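Side-chain contacts in trans-4-hydroxy-L-proline dehydratase (Clostridioides difficile 70-100-2010, PDB 6VXC), which uses a glycyl radical to dehydrate trans-4-hydroxy-L-proline to (S)-1-pyrroline-5-carboxylate in the anaerobic breakdown of 4-hydroxyproline: residues A[147-150]-A[151-155]; A[532-535]-A[536-540]. All blocks are in the same frame, centred on the assembly; numbering follows the deposited sequence.

Overall arrangement
Two helical segments remote in sequence come together here: contact 1 on helix 148-155 and contact 2 at the end of helix 506-538. Followed from the N terminus, the chain first reaches contact 1, the short helix with the residue before it; contact 2 comes nearly four hundred residues later. Each is one unbroken run of chain, largely helical, so neither closes a loop, and they stand in series without nesting or crossing. The centres of contact 1 and contact 2 lie about 11 Å apart. Ile-152 packs on Ile-534, Thr-148 on Met-539 and Lys-151 beside His-538, tying the short helix to the end of the long helix and the residue that follows it.

Contact 1 of 2, residues A[147-150]-A[151-155]; sequences QTRD and KIINA
Arg-149 and Ile-153, one helical turn apart, lie side by side and point the same way. The arginine chain leaves with CG anti to the backbone N (chi1 -173°) and runs extended to NE, which carries its guanidinium outward and forward, to where CG1 of Ile-153 lies over one face, 3.7 Å from Arg-149 NH1. The polar end is claimed by another residue: NH2 forms a salt bridge with Glu-174.

The tight part is where Ile-152 closes on the main chain of Thr-148. Ile-152 N donates to Thr-148 O at 2.9 Å, and Ile-152 CG1 packs against the same carbonyl oxygen at 3.3 Å; the threonine side chain is not what it touches. Both residues are buried, and Ile-152 also reaches Ile-531 of helix 506-538. The Thr-148 hydroxyl hydrogen-bonds to the backbone oxygen of Ile-106, while at the N-cap position Gln-147 OE1 accepts from Cys-108 N and NE2 donates to Lys-144 O.

Toward Asn-154 the packing gives way to an exposed side. Asn-154 N donates to Asp-150 O at 2.9 Å, and its CB and CG pack against that oxygen, but the two side chains come no nearer than 4.2 Å, between Asp-150 CB and Asn-154 ND2. Lys-151 stretches back, its CG 3.8 Å from Gln-147 O, and NZ makes a weak hydrogen bond to Arg-146 O.

Away from the annotated active-site residues, local cohesion within these two turns thus rests on the i to i+4 main-chain bonds of an α-helix and on aliphatic cover, while the strongest polar links of Gln-147 and Arg-149 join other parts of the chain.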
loop_
_atom_site.group_PDB
_atom_site.type_symbol
_atom_site.label_atom_id
_atom_site.label_comp_id
_atom_site.label_asym_id
_atom_site.label_seq_id
_atom_site.Cartn_x
_atom_site.Cartn_y
_atom_site.Cartn_z
ATOM N N GLN A 147 -5.944 -17.932 15.753
ATOM C CA GLN A 147 -5.514 -17.016 14.697
ATOM C C GLN A 147 -6.364 -17.143 13.437
ATOM O O GLN A 147 -6.711 -18.243 13.008
ATOM C CB GLN A 147 -4.055 -17.296 14.358
ATOM C CG GLN A 147 -3.803 -18.733 13.938
ATOM C CD GLN A 147 -2.331 -18.999 13.670
ATOM O OE1 GLN A 147 -1.648 -18.180 13.051
ATOM N NE2 GLN A 147 -1.825 -20.134 14.167
ATOM N N THR A 148 -6.673 -16.002 12.812
ATOM C CA THR A 148 -7.483 -16.050 11.598
ATOM C C THR A 148 -6.767 -16.747 10.449
ATOM O O THR A 148 -7.432 -17.253 9.546
ATOM C CB THR A 148 -7.901 -14.645 11.135
ATOM O OG1 THR A 148 -6.743 -13.819 10.993
ATOM C CG2 THR A 148 -8.887 -14.005 12.113
ATOM N N ARG A 149 -5.436 -16.788 10.452
ATOM C CA ARG A 149 -4.755 -17.408 9.325
ATOM C C ARG A 149 -5.148 -18.879 9.197
ATOM O O ARG A 149 -5.305 -19.395 8.084
ATOM C CB ARG A 149 -3.235 -17.267 9.447
ATOM C CG ARG A 149 -2.527 -17.758 8.168
ATOM C CD ARG A 149 -1.011 -17.631 8.159
ATOM N NE ARG A 149 -0.504 -17.873 6.811
ATOM C CZ ARG A 149 -0.316 -19.070 6.264
ATOM N NH1 ARG A 149 -0.575 -20.169 6.962
ATOM N NH2 ARG A 149 0.121 -19.163 5.014
ATOM N N ASP A 150 -5.312 -19.573 10.326
ATOM C CA ASP A 150 -5.710 -20.978 10.256
ATOM C C ASP A 150 -7.174 -21.122 9.860
ATOM O O ASP A 150 -7.527 -22.035 9.111
ATOM C CB ASP A 150 -5.408 -21.680 11.582
ATOM C CG ASP A 150 -3.914 -21.984 11.746
ATOM O OD1 ASP A 150 -3.167 -21.860 10.744
ATOM O OD2 ASP A 150 -3.488 -22.346 12.865
ATOM N N LYS A 151 -8.038 -20.223 10.332
ATOM C CA LYS A 151 -9.416 -20.197 9.850
ATOM C C LYS A 151 -9.473 -20.067 8.328
ATOM O O LYS A 151 -10.290 -20.718 7.671
ATOM C CB LYS A 151 -10.161 -19.046 10.518
ATOM C CG LYS A 151 -10.250 -19.204 12.026
ATOM C CD LYS A 151 -10.810 -18.000 12.743
ATOM C CE LYS A 151 -10.823 -18.294 14.247
ATOM N NZ LYS A 151 -11.120 -17.063 14.995
ATOM N N ILE A 152 -8.616 -19.226 7.752
ATOM C CA ILE A 152 -8.614 -19.039 6.305
ATOM C C ILE A 152 -8.082 -20.281 5.599
ATOM O O ILE A 152 -8.751 -20.863 4.736
ATOM C CB ILE A 152 -7.796 -17.791 5.938
ATOM C CG1 ILE A 152 -8.515 -16.552 6.457
ATOM C CG2 ILE A 152 -7.555 -17.728 4.436
ATOM C CD1 ILE A 152 -7.679 -15.303 6.372
ATOM N N ILE A 153 -6.867 -20.700 5.954
ATOM C CA ILE A 153 -6.225 -21.791 5.229
ATOM C C ILE A 153 -7.076 -23.049 5.299
ATOM O O ILE A 153 -7.243 -23.753 4.301
ATOM C CB ILE A 153 -4.795 -22.034 5.753
ATOM C CG1 ILE A 153 -3.891 -20.848 5.422
ATOM C CG2 ILE A 153 -4.177 -23.244 5.080
ATOM C CD1 ILE A 153 -3.742 -20.599 3.921
ATOM N N ASN A 154 -7.641 -23.344 6.470
ATOM C CA ASN A 154 -8.452 -24.550 6.601
ATOM C C ASN A 154 -9.754 -24.475 5.821
ATOM O O ASN A 154 -10.365 -25.516 5.575
ATOM C CB ASN A 154 -8.715 -24.831 8.075
ATOM C CG ASN A 154 -7.449 -25.211 8.796
ATOM O OD1 ASN A 154 -6.497 -25.683 8.170
ATOM N ND2 ASN A 154 -7.418 -25.007 10.102
ATOM N N ALA A 155 -10.191 -23.288 5.417
ATOM C CA ALA A 155 -11.432 -23.164 4.667
ATOM C C ALA A 155 -11.237 -23.115 3.155
ATOM O O ALA A 155 -12.227 -23.128 2.425
ATOM C CB ALA A 155 -12.203 -21.924 5.121
#

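Contact 2 of 2, residues A[532-535]-A[536-540]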
loop_
_atom_site.group_PDB
_atom_site.type_symbol
_atom_site.label_atom_id
_atom_site.label_comp_id
_atom_site.label_asym_id
_atom_site.label_seq_id
_atom_site.Cartn_x
_atom_site.Cartn_y
_atom_site.Cartn_z
ATOM N N GLU A 532 -13.603 -12.709 3.163
ATOM C CA GLU A 532 -14.363 -11.526 3.524
ATOM C C GLU A 532 -15.282 -11.805 4.714
ATOM O O GLU A 532 -15.399 -10.976 5.623
ATOM C CB GLU A 532 -15.173 -11.046 2.321
ATOM C CG GLU A 532 -15.783 -9.682 2.519
ATOM C CD GLU A 532 -16.516 -9.149 1.304
ATOM O OE1 GLU A 532 -16.425 -9.757 0.208
ATOM O OE2 GLU A 532 -17.182 -8.106 1.471
ATOM N N ASN A 533 -15.932 -12.974 4.730
ATOM C CA ASN A 533 -16.756 -13.358 5.876
ATOM C C ASN A 533 -15.935 -13.468 7.148
ATOM O O ASN A 533 -16.340 -12.987 8.206
ATOM C CB ASN A 533 -17.449 -14.685 5.597
ATOM C CG ASN A 533 -18.674 -14.515 4.777
ATOM O OD1 ASN A 533 -19.727 -14.205 5.311
ATOM N ND2 ASN A 533 -18.560 -14.718 3.478
ATOM N N ILE A 534 -14.789 -14.135 7.061
ATOM C CA ILE A 534 -13.953 -14.355 8.233
ATOM C C ILE A 534 -13.503 -13.027 8.828
ATOM O O ILE A 534 -13.592 -12.814 10.041
ATOM C CB ILE A 534 -12.758 -15.256 7.864
ATOM C CG1 ILE A 534 -13.231 -16.691 7.603
ATOM C CG2 ILE A 534 -11.682 -15.190 8.928
ATOM C CD1 ILE A 534 -12.141 -17.636 7.073
ATOM N N CYS A 535 -13.057 -12.094 7.981
ATOM C CA CYS A 535 -12.617 -10.796 8.495
ATOM C C CYS A 535 -13.766 -10.021 9.124
ATOM O O CYS A 535 -13.598 -9.413 10.181
ATOM C CB CYS A 535 -11.967 -9.974 7.381
ATOM S SG CYS A 535 -10.426 -10.729 6.797
ATOM N N ALA A 536 -14.946 -10.058 8.506
ATOM C CA ALA A 536 -16.099 -9.341 9.038
ATOM C C ALA A 536 -16.508 -9.864 10.410
ATOM O O ALA A 536 -16.852 -9.082 11.305
ATOM C CB ALA A 536 -17.260 -9.450 8.054
ATOM N N LYS A 537 -16.457 -11.187 10.602
ATOM C CA LYS A 537 -16.914 -11.780 11.857
ATOM C C LYS A 537 -15.835 -11.737 12.931
ATOM O O LYS A 537 -16.146 -11.526 14.103
ATOM C CB LYS A 537 -17.360 -13.236 11.640
ATOM C CG LYS A 537 -18.589 -13.406 10.756
ATOM C CD LYS A 537 -18.842 -14.888 10.404
ATOM C CE LYS A 537 -20.163 -15.083 9.649
ATOM N NZ LYS A 537 -21.360 -14.766 10.494
ATOM N N HIS A 538 -14.570 -11.949 12.564
ATOM C CA HIS A 538 -13.514 -12.106 13.550
ATOM C C HIS A 538 -12.524 -10.948 13.589
ATOM O O HIS A 538 -11.705 -10.896 14.505
ATOM C CB HIS A 538 -12.751 -13.418 13.293
ATOM C CG HIS A 538 -13.648 -14.618 13.229
ATOM N ND1 HIS A 538 -14.168 -15.218 14.353
ATOM C CD2 HIS A 538 -14.137 -15.310 12.174
ATOM C CE1 HIS A 538 -14.936 -16.232 13.994
ATOM N NE2 HIS A 538 -14.934 -16.311 12.676
ATOM N N MET A 539 -12.567 -10.030 12.632
ATOM C CA MET A 539 -11.719 -8.839 12.689
ATOM C C MET A 539 -12.528 -7.550 12.653
ATOM O O MET A 539 -12.145 -6.618 11.936
ATOM C CB MET A 539 -10.742 -8.800 11.516
ATOM C CG MET A 539 -9.671 -9.849 11.481
ATOM S SD MET A 539 -8.673 -9.522 10.005
ATOM C CE MET A 539 -8.100 -11.163 9.595
ATOM N N PRO A 540 -13.646 -7.442 13.367
ATOM C CA PRO A 540 -14.341 -6.157 13.384
ATOM C C PRO A 540 -13.408 -5.108 13.955
ATOM O O PRO A 540 -12.520 -5.404 14.749
ATOM C CB PRO A 540 -15.550 -6.408 14.293
ATOM C CG PRO A 540 -15.130 -7.524 15.175
ATOM C CD PRO A 540 -14.235 -8.395 14.325
#
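Cys-535 and Met-539 bring their sulfur-bearing ends together on the buried side where the helix ends. Cys-535 SG stands anti to its own carbonyl carbon (chi1 -66°), and the methionine chain, extended beyond CG, comes alongside it to set Met-539 CE at 3.7 Å and SD at 3.8 Å from SG. This apolar pairing is backed by Met-539 N, which donates to Cys-535 O at 2.7 Å in a bent bond (141°), the last i to i+4 bond of the segment, as Met-539 leaves helical geometry.

On a different side of the helix, Ile-534 and His-538 meet at a slant. Ile-534 CG2 lies 4.1 Å from His-538 CD2, and the imidazole turns an edge to the isoleucine's backbone, with Ile-534 O near the ring plane and 3.3 Å from CD2. Over one face of the same ring, toward its rim, sits CB of Lys-537.

Pro-540 leads the chain away against Ile-64 and Arg-68 of helix 64-78, with His-538 also resting on Ile-64. Helix 148-155 covers this side, and the carboxylate of Glu-532 accepts hydrogen bonds from the backbone of Val-653 and Cys-654, in the loop just before strand 657-661.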